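Local coordinates for acyl-CoA dehydrogenase domain protein Tcur3481 (Thermomonospora curvata, PDB 6WY9) that binds FAD, present here in its dihydro form, and probably acts as an acyl-CoA dehydrogenase, at residues B[249-253]-B[254-258]; B[260-263]-B[264-268]; B[278-281]-B[282-286]; B[307-310]-B[311-314]; B[317-320]-B[321-324]. All blocks are in the same frame, centred on the assembly; numbering follows the deposited sequence.

Contact 1 (B[249-253]-B[254-258]); sequences REQFG and RPLGT. With FDA (dihydroflavine-adenine dinucleotide), chain C.
The carbonyl oxygen of Arg249 is gripped by the backbone N of Leu256, just past the second strand, 2.8 Å away with an N-H...O angle of 171°, and more weakly by the CA-H of Pro255. It closes the open end of a tight beta hairpin whose type I' turn runs from Gln251 to Arg254, with Phe252 and Gly253 at the corners. Between the ends, Gln251 N donates to Arg254 O (3.1 Å) and Arg254 N returns a bond to Gln251 O. Past the hairpin, Arg249 reaches the pyrophosphate of FDA (chain C). Its CG lies anti to the backbone N (chi1 -155°) and the chain then bends at chi2, bringing NE to 2.7 Å from O1A of FDA and NH2 to 2.8 Å from O2P, one bond to each phosphate. The aliphatic part runs alongside Leu256, with Arg249 CD 3.8 Å from Leu256 CD1. Over the guanidinium centre sits the amide nitrogen of Gln251, NE2, which donates in plane to its neighbour's carbonyl, Glu250 O, at 2.7 Å. Backbone groups of another protein chain bind Arg249 NH1 and the Gln251 amide, so the pyrophosphate site lies at a subunit interface. Within 254-258, Arg254 NE donates to Thr258 OG1 at 3.1 Å, in the guanidinium plane, while that hydroxyl donates to Pro255 O.

Contact 2 (B[260-263]-B[264-268]); sequences QAVQ and HQLAD. With FDA (dihydroflavine-adenine dinucleotide), chain D.
Ala261 O receives two donors from Gln265, its backbone N and its side-chain NE2, each at 3.1 Å and from opposite faces of the carbonyl plane. This is the opening of helix 260-288, whose regular i to i+4 bonds continue with His264 N to Gln260 O and Leu266 N to Val262 O. Gln265 NE2 also donates to an acidic side chain of another protein chain. Gln260 CG lies over one face of the His264 ring in a CH-pi contact, 3.9 Å from the centroid and 24° off the normal, while the ring's NE2 bonds an acidic group of another chain. Beyond CG the extended Gln260 chain carries NE2 to adenine N1A of FDA (chain D), 2.9 Å away at 166°; an acidic side chain of another protein chain is its second partner. Gln260 OE1 accepts from Ala261 N of the second subunit, and Gln263 NE2 is satisfied by Gly257 O. Arg249 of the second subunit also holds this FDA, which is consistent with adenine recognition at Gln260 relying on the assembled oligomer.

Contact 3 (B[278-281]-B[282-286]); sequences VCLW and QAVCA
Trp281 and Val284 stand side by side on one flank of the helix and point the same way, the six-membered part of the indole leaning on the valine. Trp281 CE3 comes within 3.9 Å of Val284 CB, and CZ3 lies equally close to Val284 CG1; the approach is oblique to the ring. Trp281 CG is anti to its carbonyl carbon (chi1 -75°), which sets CG beside the backbone N and turns one indole face to Leu280 CG, offset toward the rim. Leu280 in turn runs alongside Val284, its CD1 4.2 Å from Val284 CG2. Both segments belong to helix 260-288, part of the C-terminal helical bundle of the acyl-CoA dehydrogenase fold, and its faces meet different partners. Leu280, Ala283 and Val284 pack on Thr225 of helix 215-248, whereas Cys279 turns to Val299 and Trp303 of helix 295-319. Trp281 reaches Val73 of helix 67-80, and Val284 touches Cys72 there. Beneath the side chains the backbone bonds step regularly, with Cys285 N 2.8 Å from Trp281 O at an N-H...O angle of 171°. The Gln282 side chain packs on an acidic side chain of another protein chain.

Contact 4 (B[307-310]-B[311-314]); sequences GGLN and VVHR
Val311 N bonds Gly307 O at 2.9 Å, and the same valine presses CG2 to 3.3 Å from that oxygen. Next comes Val312, bonded through N to Gly308 O; its CG2 meets Leu309 CD1 at 3.9 Å, the two side chains crossing at about a right angle. These turns lie in the second half of helix 295-319, in the C-terminal helical bundle of the acyl-CoA dehydrogenase fold: Val311 faces Ala235 of helix 215-248 and Cys269 of helix 260-288, whereas Val312 touches Val234 and Phe334. His313 follows, pointing the same way as Leu309; Leu309 CG is 3.8 Å from His313 CD2. Leu309 O lies at the edge of the imidazole, in its plane, and the ring meets Phe334 edge-to-face. Arg314 ends the segment. Its chain is extended from CG to NE, bringing the guanidinium obliquely against Asn310 CB, with NH1 3.8 Å from that CB and the guanidinium 71° from the amide plane. Glu272 bridges the two, its OE1 in a salt bridge with Arg314 NH1 and its OE2 accepting from Asn310 ND2. A leucine in place of Arg314 would probably leave the Glu272 carboxylate without its charged mate and Asn310 CB without its guanidinium neighbour. Asn310 OD1 bonds a basic side chain of another protein chain.

Contact 5 (B[317-320]-B[321-324]); sequences HLHG and GIGV. With FDA (dihydroflavine-adenine dinucleotide), chain C.
His319 begins its contact at CB, which lies 3.6 Å from Gly323 CA, close enough that a CB on Gly323 would clash with it. Further out, CD2 meets Ile322 CG2 at 4.1 Å, the methyl standing at the ring edge. On the other branch ND1 is bonded to Thr315 O, and at the tip NE2 is bonded to Tyr328 OH, so both nitrogens are satisfied while Tyr245 stacks on the ring. The backbone leaves helix 295-319 at Gly320, with positive phi (66°), where a side chain would run into O3P of FDA (chain C); Gly323 N bonds Gly320 O at 2.9 Å. Gly321 N donates to FDA O1P at 2.9 Å and 166°, and four residues earlier His317 O accepts from ribose O3B at 2.9 Å. The His317 ring has O3B over one face, and its CD2 lies 3.3 Å from O2B. An alanine at His317 is likely to strip the ribose of its ring cover and leave the polar and acidic side chains of another protein chain without their imidazole mate. The end of helix 295-319 and the turn after it lie between helix 215-248, reached by Leu318, His319 and Ile322, and helix 260-288, where His317 and Leu318 meet Gln265.

How the contacts relate
Along the chain the contacts run in numerical order, all within the C-terminal acyl-CoA dehydrogenase domain. Contact 1 is the hairpin leading into helix 260-288, whose start holds contact 2 (centres 14 Å apart, joined through Gly257 O and Gln263 NE2) and whose later turns hold contact 3, 27 Å from contact 2 between centres. Helix 295-319 carries contact 4 and, at its end, contact 5, their centres also 14 Å apart. Contact 2 touches both: Asp268 packs on Arg314, and Gln265 on His317. Contacts 1 and 5 do not touch, yet both bind the same FDA, flanking its pyrophosphate. Contact 2 borders that FDA through Val262 and reaches the adenine of a second through Gln260, whereas contact 3 is remote bundle packing.

Contact 1 (B[249-253]-B[254-258])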
# COMPACT_ATOMS: atom_id res chain seq x y z
N ARG B 249 5.58 2.70 27.11
CA ARG B 249 6.93 3.05 26.68
C ARG B 249 6.97 4.54 26.32
O ARG B 249 6.19 4.98 25.46
CB ARG B 249 7.31 2.21 25.46
CG ARG B 249 8.82 2.00 25.25
CD ARG B 249 9.58 3.31 24.94
NE ARG B 249 10.90 2.88 24.48
CZ ARG B 249 11.94 2.60 25.27
NH1 ARG B 249 11.89 2.82 26.61
NH2 ARG B 249 13.07 2.17 24.70
N GLU B 250 7.88 5.29 26.95
CA GLU B 250 8.09 6.70 26.63
C GLU B 250 9.46 6.92 26.00
O GLU B 250 10.45 6.29 26.37
CB GLU B 250 7.95 7.58 27.89
CG GLU B 250 6.68 7.22 28.63
CD GLU B 250 6.22 8.27 29.60
OE1 GLU B 250 6.93 9.29 29.78
OE2 GLU B 250 5.13 8.08 30.18
N GLN B 251 9.47 7.81 25.01
CA GLN B 251 10.66 8.35 24.40
C GLN B 251 10.36 9.81 24.14
O GLN B 251 9.20 10.20 23.93
CB GLN B 251 11.01 7.62 23.09
CG GLN B 251 11.53 6.16 23.25
CD GLN B 251 12.89 6.12 23.96
OE1 GLN B 251 13.96 6.20 23.30
NE2 GLN B 251 12.87 6.01 25.30
N PHE B 252 11.40 10.64 24.15
CA PHE B 252 11.24 12.09 23.96
C PHE B 252 10.27 12.67 25.00
O PHE B 252 9.53 13.63 24.72
CB PHE B 252 10.75 12.40 22.53
CG PHE B 252 11.61 11.76 21.43
CD1 PHE B 252 12.85 12.33 21.05
CD2 PHE B 252 11.18 10.59 20.78
CE1 PHE B 252 13.66 11.73 20.02
CE2 PHE B 252 11.97 9.98 19.72
CZ PHE B 252 13.21 10.56 19.37
N GLY B 253 10.23 12.06 26.20
CA GLY B 253 9.43 12.59 27.28
C GLY B 253 7.94 12.31 27.22
O GLY B 253 7.19 12.90 28.01
N ARG B 254 7.47 11.40 26.38
CA ARG B 254 6.04 11.12 26.30
C ARG B 254 5.80 9.71 25.80
O ARG B 254 6.68 9.11 25.16
CB ARG B 254 5.32 12.14 25.39
CG ARG B 254 5.88 12.33 23.98
CD ARG B 254 5.31 13.65 23.37
NE ARG B 254 4.82 13.49 22.00
CZ ARG B 254 5.24 14.19 20.96
NH1 ARG B 254 6.16 15.13 21.13
NH2 ARG B 254 4.74 13.98 19.76
N PRO B 255 4.61 9.15 26.03
CA PRO B 255 4.32 7.81 25.51
C PRO B 255 4.45 7.74 23.99
O PRO B 255 4.00 8.63 23.26
CB PRO B 255 2.86 7.58 25.94
CG PRO B 255 2.69 8.46 27.18
CD PRO B 255 3.50 9.70 26.85
N LEU B 256 5.07 6.65 23.51
CA LEU B 256 5.08 6.41 22.07
C LEU B 256 3.67 6.50 21.49
O LEU B 256 3.47 6.94 20.35
CB LEU B 256 5.66 5.01 21.77
CG LEU B 256 7.15 4.82 22.07
CD1 LEU B 256 7.62 3.41 21.64
CD2 LEU B 256 7.96 5.93 21.32
N GLY B 257 2.68 6.15 22.30
CA GLY B 257 1.30 6.15 21.87
C GLY B 257 0.76 7.52 21.53
O GLY B 257 -0.32 7.61 20.94
N THR B 258 1.49 8.59 21.87
CA THR B 258 1.03 9.94 21.55
C THR B 258 1.53 10.42 20.19
O THR B 258 1.09 11.48 19.75
CB THR B 258 1.50 10.97 22.58
OG1 THR B 258 2.92 11.06 22.51
CG2 THR B 258 1.07 10.58 24.02
PA FDA C . 11.65 2.52 20.74
O1A FDA C . 10.82 2.07 21.90
O2A FDA C . 12.48 3.81 20.85
O5B FDA C . 10.60 2.87 19.45
C5B FDA C . 9.84 1.71 19.20
C4B FDA C . 8.97 2.02 17.97
O4B FDA C . 8.26 3.31 18.29
C3B FDA C . 9.78 2.41 16.74
O3B FDA C . 10.10 1.32 15.96
C2B FDA C . 8.78 3.26 15.97
O2B FDA C . 7.67 2.48 15.38
C1B FDA C . 8.11 4.12 17.08
N9A FDA C . 8.69 5.45 17.26
C8A FDA C . 9.79 5.84 18.05
N7A FDA C . 10.00 7.15 18.02
C5A FDA C . 9.02 7.65 17.18
C6A FDA C . 8.76 8.95 16.75
N6A FDA C . 9.50 10.00 17.15
N1A FDA C . 7.73 9.20 15.90
C2A FDA C . 7.02 8.09 15.53
N3A FDA C . 7.16 6.78 15.85
C4A FDA C . 8.18 6.60 16.71
N1 FDA C . 21.74 -0.93 19.43
C2 FDA C . 23.06 -0.67 19.83
O2 FDA C . 23.31 0.29 20.60
N3 FDA C . 24.04 -1.52 19.33
C4 FDA C . 23.78 -2.61 18.47
O4 FDA C . 24.71 -3.33 18.11
C4X FDA C . 22.40 -2.81 18.11
N5 FDA C . 22.07 -3.87 17.27
C5X FDA C . 20.79 -4.35 17.31
C6 FDA C . 20.49 -5.58 16.87
C7 FDA C . 19.15 -6.05 16.96
C7M FDA C . 18.88 -7.36 16.48
C8 FDA C . 18.16 -5.29 17.45
C8M FDA C . 16.77 -5.77 17.54
C9 FDA C . 18.46 -4.01 17.89
C9A FDA C . 19.77 -3.55 17.83
N10 FDA C . 20.09 -2.25 18.26
C10 FDA C . 21.43 -2.01 18.59
C1' FDA C . 19.03 -1.43 18.91
C2' FDA C . 18.34 -0.47 17.91
O2' FDA C . 19.15 0.54 17.58
C3' FDA C . 17.03 0.01 18.70
O3' FDA C . 16.10 -1.05 18.83
C4' FDA C . 16.41 1.22 18.02
O4' FDA C . 17.28 2.29 18.21
C5' FDA C . 14.99 1.43 18.60
O5' FDA C . 15.12 1.70 19.96
P FDA C . 13.97 0.88 20.79
O1P FDA C . 14.18 -0.51 20.44
O2P FDA C . 14.06 1.34 22.24
O3P FDA C . 12.47 1.28 20.18

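Contact 2 (B[260-263]-B[264-268])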
# COMPACT_ATOMS: atom_id res chain seq x y z
N GLN B 260 1.67 10.90 16.34
CA GLN B 260 0.62 10.74 15.32
C GLN B 260 0.88 9.55 14.40
O GLN B 260 -0.05 8.80 14.07
CB GLN B 260 0.47 12.02 14.48
CG GLN B 260 -0.78 11.98 13.64
CD GLN B 260 -1.07 13.31 12.96
OE1 GLN B 260 -0.18 13.93 12.40
NE2 GLN B 260 -2.32 13.73 13.00
N ALA B 261 2.13 9.36 13.94
CA ALA B 261 2.40 8.23 13.05
C ALA B 261 2.12 6.91 13.75
O ALA B 261 1.71 5.93 13.10
CB ALA B 261 3.86 8.24 12.56
N VAL B 262 2.42 6.83 15.05
CA VAL B 262 2.10 5.63 15.82
C VAL B 262 0.58 5.43 15.87
O VAL B 262 0.06 4.35 15.57
CB VAL B 262 2.73 5.72 17.22
CG1 VAL B 262 2.21 4.59 18.15
CG2 VAL B 262 4.28 5.66 17.11
N GLN B 263 -0.17 6.49 16.19
CA GLN B 263 -1.63 6.36 16.23
C GLN B 263 -2.18 5.92 14.89
O GLN B 263 -3.14 5.13 14.85
CB GLN B 263 -2.25 7.69 16.67
CG GLN B 263 -1.87 7.98 18.13
CD GLN B 263 -2.66 9.10 18.74
OE1 GLN B 263 -3.43 9.72 18.04
NE2 GLN B 263 -2.44 9.38 20.05
N HIS B 264 -1.58 6.39 13.77
CA HIS B 264 -2.10 6.06 12.45
C HIS B 264 -1.82 4.61 12.05
O HIS B 264 -2.66 3.99 11.38
CB HIS B 264 -1.57 7.05 11.40
CG HIS B 264 -2.24 8.40 11.51
ND1 HIS B 264 -2.25 9.33 10.49
CD2 HIS B 264 -2.97 8.95 12.51
CE1 HIS B 264 -2.96 10.37 10.83
NE2 HIS B 264 -3.43 10.17 12.06
N GLN B 265 -0.66 4.08 12.45
CA GLN B 265 -0.36 2.68 12.23
C GLN B 265 -1.31 1.83 13.04
O GLN B 265 -1.84 0.85 12.53
CB GLN B 265 1.12 2.38 12.60
CG GLN B 265 2.09 2.98 11.49
CD GLN B 265 3.54 2.90 11.88
OE1 GLN B 265 4.18 1.88 11.70
NE2 GLN B 265 4.06 4.00 12.46
N LEU B 266 -1.56 2.21 14.31
CA LEU B 266 -2.53 1.48 15.11
C LEU B 266 -3.93 1.54 14.49
O LEU B 266 -4.67 0.56 14.52
CB LEU B 266 -2.58 2.02 16.54
CG LEU B 266 -1.30 1.84 17.37
CD1 LEU B 266 -1.39 2.74 18.58
CD2 LEU B 266 -1.20 0.36 17.86
N ALA B 267 -4.32 2.72 13.98
CA ALA B 267 -5.65 2.84 13.37
C ALA B 267 -5.77 1.96 12.13
O ALA B 267 -6.85 1.44 11.83
CB ALA B 267 -5.93 4.29 12.96
N ASP B 268 -4.71 1.87 11.35
CA ASP B 268 -4.81 1.05 10.15
C ASP B 268 -4.99 -0.41 10.53
O ASP B 268 -5.76 -1.13 9.89
CB ASP B 268 -3.60 1.23 9.25
CG ASP B 268 -3.64 2.57 8.47
OD1 ASP B 268 -4.69 3.23 8.33
OD2 ASP B 268 -2.58 2.93 7.97
PA FDA D . -7.35 22.00 5.86
O1A FDA D . -6.41 23.04 5.35
O2A FDA D . -7.93 22.12 7.28
O5B FDA D . -6.49 20.53 5.93
C5B FDA D . -5.98 20.28 4.65
C4B FDA D . -5.29 18.90 4.73
O4B FDA D . -4.34 18.98 5.89
C3B FDA D . -6.24 17.78 5.16
O3B FDA D . -6.86 17.16 4.10
C2B FDA D . -5.26 16.79 5.77
O2B FDA D . -4.41 16.10 4.78
C1B FDA D . -4.28 17.69 6.58
N9A FDA D . -4.60 17.83 8.00
C8A FDA D . -5.47 18.75 8.62
N7A FDA D . -5.47 18.63 9.95
C5A FDA D . -4.59 17.60 10.21
C6A FDA D . -4.20 17.01 11.42
N6A FDA D . -4.68 17.43 12.60
N1A FDA D . -3.31 15.99 11.43
C2A FDA D . -2.86 15.62 10.19
N3A FDA D . -3.15 16.08 8.95
C4A FDA D . -4.02 17.10 9.01
N1 FDA D . -17.92 22.64 4.13
C2 FDA D . -19.10 23.22 4.64
O2 FDA D . -19.05 23.92 5.67
N3 FDA D . -20.27 22.97 3.93
C4 FDA D . -20.35 22.18 2.76
O4 FDA D . -21.42 22.04 2.20
C4X FDA D . -19.10 21.63 2.31
N5 FDA D . -19.09 20.85 1.15
C5X FDA D . -17.91 20.73 0.46
C6 FDA D . -17.89 20.36 -0.83
C7 FDA D . -16.66 20.28 -1.52
C7M FDA D . -16.68 19.89 -2.88
C8 FDA D . -15.48 20.54 -0.91
C8M FDA D . -14.19 20.45 -1.62
C9 FDA D . -15.49 20.89 0.43
C9A FDA D . -16.71 21.00 1.10
N10 FDA D . -16.74 21.35 2.46
C10 FDA D . -17.94 21.86 2.96
C1' FDA D . -15.47 21.75 3.13
C2' FDA D . -14.81 20.56 3.88
O2' FDA D . -15.50 20.27 5.00
C3' FDA D . -13.33 21.09 4.19
O3' FDA D . -12.57 21.17 2.99
C4' FDA D . -12.65 20.20 5.22
O4' FDA D . -13.29 20.43 6.43
C5' FDA D . -11.13 20.52 5.22
O5' FDA D . -10.98 21.86 5.61
P FDA D . -9.85 22.57 4.66
O1P FDA D . -10.33 22.39 3.30
O2P FDA D . -9.62 23.96 5.22
O3P FDA D . -8.44 21.69 4.75

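Contact 3 (B[278-281]-B[282-286])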
# COMPACT_ATOMS: atom_id res chain seq x y z
N VAL B 278 -15.89 -8.40 9.53
CA VAL B 278 -17.18 -8.53 8.86
C VAL B 278 -17.11 -9.49 7.68
O VAL B 278 -18.10 -10.14 7.34
CB VAL B 278 -17.74 -7.15 8.43
CG1 VAL B 278 -17.94 -6.26 9.68
CG2 VAL B 278 -16.83 -6.50 7.34
N CYS B 279 -15.96 -9.61 7.02
CA CYS B 279 -15.93 -10.56 5.92
C CYS B 279 -15.89 -11.99 6.43
O CYS B 279 -16.40 -12.89 5.76
CB CYS B 279 -14.73 -10.33 5.02
SG CYS B 279 -14.80 -8.69 4.12
N LEU B 280 -15.23 -12.23 7.56
CA LEU B 280 -15.33 -13.56 8.20
C LEU B 280 -16.79 -13.96 8.42
O LEU B 280 -17.24 -15.05 8.04
CB LEU B 280 -14.57 -13.55 9.54
CG LEU B 280 -14.83 -14.81 10.41
CD1 LEU B 280 -14.40 -16.04 9.62
CD2 LEU B 280 -14.05 -14.67 11.75
N TRP B 281 -17.56 -13.07 9.02
CA TRP B 281 -18.91 -13.48 9.38
C TRP B 281 -19.79 -13.58 8.15
O TRP B 281 -20.70 -14.40 8.11
CB TRP B 281 -19.43 -12.55 10.48
CG TRP B 281 -18.72 -12.97 11.78
CD1 TRP B 281 -17.66 -12.34 12.40
CD2 TRP B 281 -18.92 -14.20 12.51
NE1 TRP B 281 -17.25 -13.06 13.50
CE2 TRP B 281 -18.00 -14.21 13.58
CE3 TRP B 281 -19.82 -15.27 12.38
CZ2 TRP B 281 -17.94 -15.25 14.52
CZ3 TRP B 281 -19.77 -16.31 13.32
CH2 TRP B 281 -18.83 -16.29 14.37
N GLN B 282 -19.46 -12.84 7.10
CA GLN B 282 -20.17 -13.05 5.84
C GLN B 282 -19.89 -14.44 5.28
O GLN B 282 -20.79 -15.09 4.71
CB GLN B 282 -19.79 -11.93 4.85
CG GLN B 282 -20.42 -12.05 3.47
CD GLN B 282 -21.94 -11.94 3.52
OE1 GLN B 282 -22.49 -11.19 4.33
NE2 GLN B 282 -22.62 -12.69 2.68
N ALA B 283 -18.64 -14.90 5.38
CA ALA B 283 -18.32 -16.24 4.90
C ALA B 283 -19.08 -17.28 5.70
O ALA B 283 -19.64 -18.22 5.13
CB ALA B 283 -16.81 -16.50 5.01
N VAL B 284 -19.15 -17.10 7.03
CA VAL B 284 -19.89 -18.05 7.87
C VAL B 284 -21.36 -18.04 7.49
O VAL B 284 -21.97 -19.09 7.23
CB VAL B 284 -19.69 -17.72 9.37
CG1 VAL B 284 -20.60 -18.62 10.25
CG2 VAL B 284 -18.20 -17.81 9.75
N CYS B 285 -21.96 -16.84 7.42
CA CYS B 285 -23.37 -16.75 7.07
C CYS B 285 -23.64 -17.36 5.69
O CYS B 285 -24.67 -18.02 5.49
CB CYS B 285 -23.81 -15.28 7.14
SG CYS B 285 -23.92 -14.70 8.86
N ALA B 286 -22.72 -17.14 4.74
CA ALA B 286 -22.91 -17.72 3.40
C ALA B 286 -22.86 -19.24 3.44
O ALA B 286 -23.61 -19.92 2.74
CB ALA B 286 -21.85 -17.19 2.43

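Contact 4 (B[307-310]-B[311-314])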
# COMPACT_ATOMS: atom_id res chain seq x y z
N GLY B 307 -4.60 -8.25 5.11
CA GLY B 307 -4.79 -7.45 6.31
C GLY B 307 -4.14 -8.06 7.55
O GLY B 307 -3.43 -7.38 8.29
N GLY B 308 -4.35 -9.36 7.77
CA GLY B 308 -3.76 -9.99 8.95
C GLY B 308 -2.24 -9.92 8.96
O GLY B 308 -1.62 -9.64 9.99
N LEU B 309 -1.63 -10.13 7.79
CA LEU B 309 -0.19 -10.03 7.70
C LEU B 309 0.27 -8.59 7.88
O LEU B 309 1.29 -8.36 8.53
CB LEU B 309 0.32 -10.55 6.36
CG LEU B 309 1.84 -10.72 6.29
CD1 LEU B 309 2.29 -11.63 7.51
CD2 LEU B 309 2.16 -11.35 4.96
N ASN B 310 -0.47 -7.62 7.32
CA ASN B 310 -0.10 -6.22 7.59
C ASN B 310 -0.12 -5.93 9.09
O ASN B 310 0.79 -5.29 9.61
CB ASN B 310 -1.04 -5.22 6.91
CG ASN B 310 -0.92 -5.19 5.42
OD1 ASN B 310 0.08 -5.65 4.81
ND2 ASN B 310 -1.91 -4.57 4.81
N VAL B 311 -1.18 -6.34 9.79
CA VAL B 311 -1.26 -6.04 11.22
C VAL B 311 -0.02 -6.54 11.94
O VAL B 311 0.62 -5.79 12.69
CB VAL B 311 -2.54 -6.62 11.85
CG1 VAL B 311 -2.47 -6.46 13.47
CG2 VAL B 311 -3.84 -5.95 11.26
N VAL B 312 0.33 -7.83 11.77
CA VAL B 312 1.45 -8.35 12.59
C VAL B 312 2.80 -7.78 12.15
O VAL B 312 3.72 -7.73 12.96
CB VAL B 312 1.51 -9.90 12.61
CG1 VAL B 312 0.20 -10.50 13.29
CG2 VAL B 312 1.77 -10.54 11.19
N HIS B 313 2.97 -7.33 10.89
CA HIS B 313 4.17 -6.54 10.57
C HIS B 313 4.16 -5.19 11.29
O HIS B 313 5.21 -4.71 11.76
CB HIS B 313 4.28 -6.33 9.05
CG HIS B 313 5.00 -7.45 8.35
ND1 HIS B 313 6.39 -7.51 8.28
CD2 HIS B 313 4.55 -8.58 7.77
CE1 HIS B 313 6.74 -8.59 7.60
NE2 HIS B 313 5.65 -9.25 7.26
N ARG B 314 3.00 -4.51 11.32
CA ARG B 314 2.99 -3.22 12.01
C ARG B 314 3.25 -3.41 13.50
O ARG B 314 3.98 -2.61 14.11
CB ARG B 314 1.66 -2.47 11.79
CG ARG B 314 1.40 -2.04 10.33
CD ARG B 314 0.36 -0.89 10.23
NE ARG B 314 -0.21 -0.84 8.88
CZ ARG B 314 -1.22 -1.60 8.49
NH1 ARG B 314 -1.73 -2.45 9.38
NH2 ARG B 314 -1.71 -1.51 7.25

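Contact 5 (B[317-320]-B[321-324])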
# COMPACT_ATOMS: atom_id res chain seq x y z
N HIS B 317 6.95 -3.76 14.08
CA HIS B 317 7.68 -2.53 13.92
C HIS B 317 7.48 -1.59 15.11
O HIS B 317 8.45 -0.99 15.61
CB HIS B 317 7.25 -1.86 12.60
CG HIS B 317 7.95 -0.55 12.41
ND1 HIS B 317 9.28 -0.47 12.08
CD2 HIS B 317 7.54 0.73 12.64
CE1 HIS B 317 9.66 0.80 12.06
NE2 HIS B 317 8.63 1.55 12.41
N LEU B 318 6.23 -1.44 15.57
CA LEU B 318 5.89 -0.50 16.65
C LEU B 318 6.55 -0.86 17.98
O LEU B 318 6.64 -0.01 18.88
CB LEU B 318 4.36 -0.46 16.80
CG LEU B 318 3.70 0.25 15.61
CD1 LEU B 318 2.14 0.15 15.64
CD2 LEU B 318 4.14 1.73 15.66
N HIS B 319 6.97 -2.12 18.16
CA HIS B 319 7.66 -2.53 19.38
C HIS B 319 9.15 -2.19 19.37
O HIS B 319 9.77 -2.18 20.44
CB HIS B 319 7.52 -4.03 19.63
CG HIS B 319 6.30 -4.39 20.40
ND1 HIS B 319 5.10 -4.68 19.78
CD2 HIS B 319 6.08 -4.47 21.73
CE1 HIS B 319 4.20 -4.98 20.71
NE2 HIS B 319 4.76 -4.84 21.90
N GLY B 320 9.75 -2.00 18.19
CA GLY B 320 11.21 -1.79 18.25
C GLY B 320 11.88 -3.07 18.74
O GLY B 320 11.33 -4.18 18.63
N GLY B 321 13.08 -2.92 19.34
CA GLY B 321 13.91 -4.09 19.60
C GLY B 321 13.24 -5.16 20.45
O GLY B 321 13.40 -6.36 20.20
N ILE B 322 12.51 -4.75 21.50
CA ILE B 322 11.93 -5.75 22.39
C ILE B 322 10.97 -6.67 21.63
O ILE B 322 10.76 -7.83 22.02
CB ILE B 322 11.21 -5.11 23.62
CG1 ILE B 322 10.88 -6.19 24.66
CG2 ILE B 322 9.86 -4.46 23.20
CD1 ILE B 322 10.34 -5.60 26.00
N GLY B 323 10.42 -6.21 20.51
CA GLY B 323 9.50 -7.06 19.77
C GLY B 323 10.16 -8.29 19.15
O GLY B 323 9.50 -9.30 18.90
N VAL B 324 11.48 -8.27 18.97
CA VAL B 324 12.10 -9.49 18.46
C VAL B 324 12.63 -10.36 19.58
O VAL B 324 13.09 -11.48 19.31
CB VAL B 324 13.23 -9.24 17.43
CG1 VAL B 324 12.68 -8.35 16.24
CG2 VAL B 324 14.45 -8.62 18.07
PA FDA C . 11.65 2.52 20.74
O1A FDA C . 10.82 2.07 21.90
O2A FDA C . 12.48 3.81 20.85
O5B FDA C . 10.60 2.87 19.45
C5B FDA C . 9.84 1.71 19.20
C4B FDA C . 8.97 2.02 17.97
O4B FDA C . 8.26 3.31 18.29
C3B FDA C . 9.78 2.41 16.74
O3B FDA C . 10.10 1.32 15.96
C2B FDA C . 8.78 3.26 15.97
O2B FDA C . 7.67 2.48 15.38
C1B FDA C . 8.11 4.12 17.08
N9A FDA C . 8.69 5.45 17.26
C8A FDA C . 9.79 5.84 18.05
N7A FDA C . 10.00 7.15 18.02
C5A FDA C . 9.02 7.65 17.18
C6A FDA C . 8.76 8.95 16.75
N6A FDA C . 9.50 10.00 17.15
N1A FDA C . 7.73 9.20 15.90
C2A FDA C . 7.02 8.09 15.53
N3A FDA C . 7.16 6.78 15.85
C4A FDA C . 8.18 6.60 16.71
N1 FDA C . 21.74 -0.93 19.43
C2 FDA C . 23.06 -0.67 19.83
O2 FDA C . 23.31 0.29 20.60
N3 FDA C . 24.04 -1.52 19.33
C4 FDA C . 23.78 -2.61 18.47
O4 FDA C . 24.71 -3.33 18.11
C4X FDA C . 22.40 -2.81 18.11
N5 FDA C . 22.07 -3.87 17.27
C5X FDA C . 20.79 -4.35 17.31
C6 FDA C . 20.49 -5.58 16.87
C7 FDA C . 19.15 -6.05 16.96
C7M FDA C . 18.88 -7.36 16.48
C8 FDA C . 18.16 -5.29 17.45
C8M FDA C . 16.77 -5.77 17.54
C9 FDA C . 18.46 -4.01 17.89
C9A FDA C . 19.77 -3.55 17.83
N10 FDA C . 20.09 -2.25 18.26
C10 FDA C . 21.43 -2.01 18.59
C1' FDA C . 19.03 -1.43 18.91
C2' FDA C . 18.34 -0.47 17.91
O2' FDA C . 19.15 0.54 17.58
C3' FDA C . 17.03 0.01 18.70
O3' FDA C . 16.10 -1.05 18.83
C4' FDA C . 16.41 1.22 18.02
O4' FDA C . 17.28 2.29 18.21
C5' FDA C . 14.99 1.43 18.60
O5' FDA C . 15.12 1.70 19.96
P FDA C . 13.97 0.88 20.79
O1P FDA C . 14.18 -0.51 20.44
O2P FDA C . 14.06 1.34 22.24
O3P FDA C . 12.47 1.28 20.18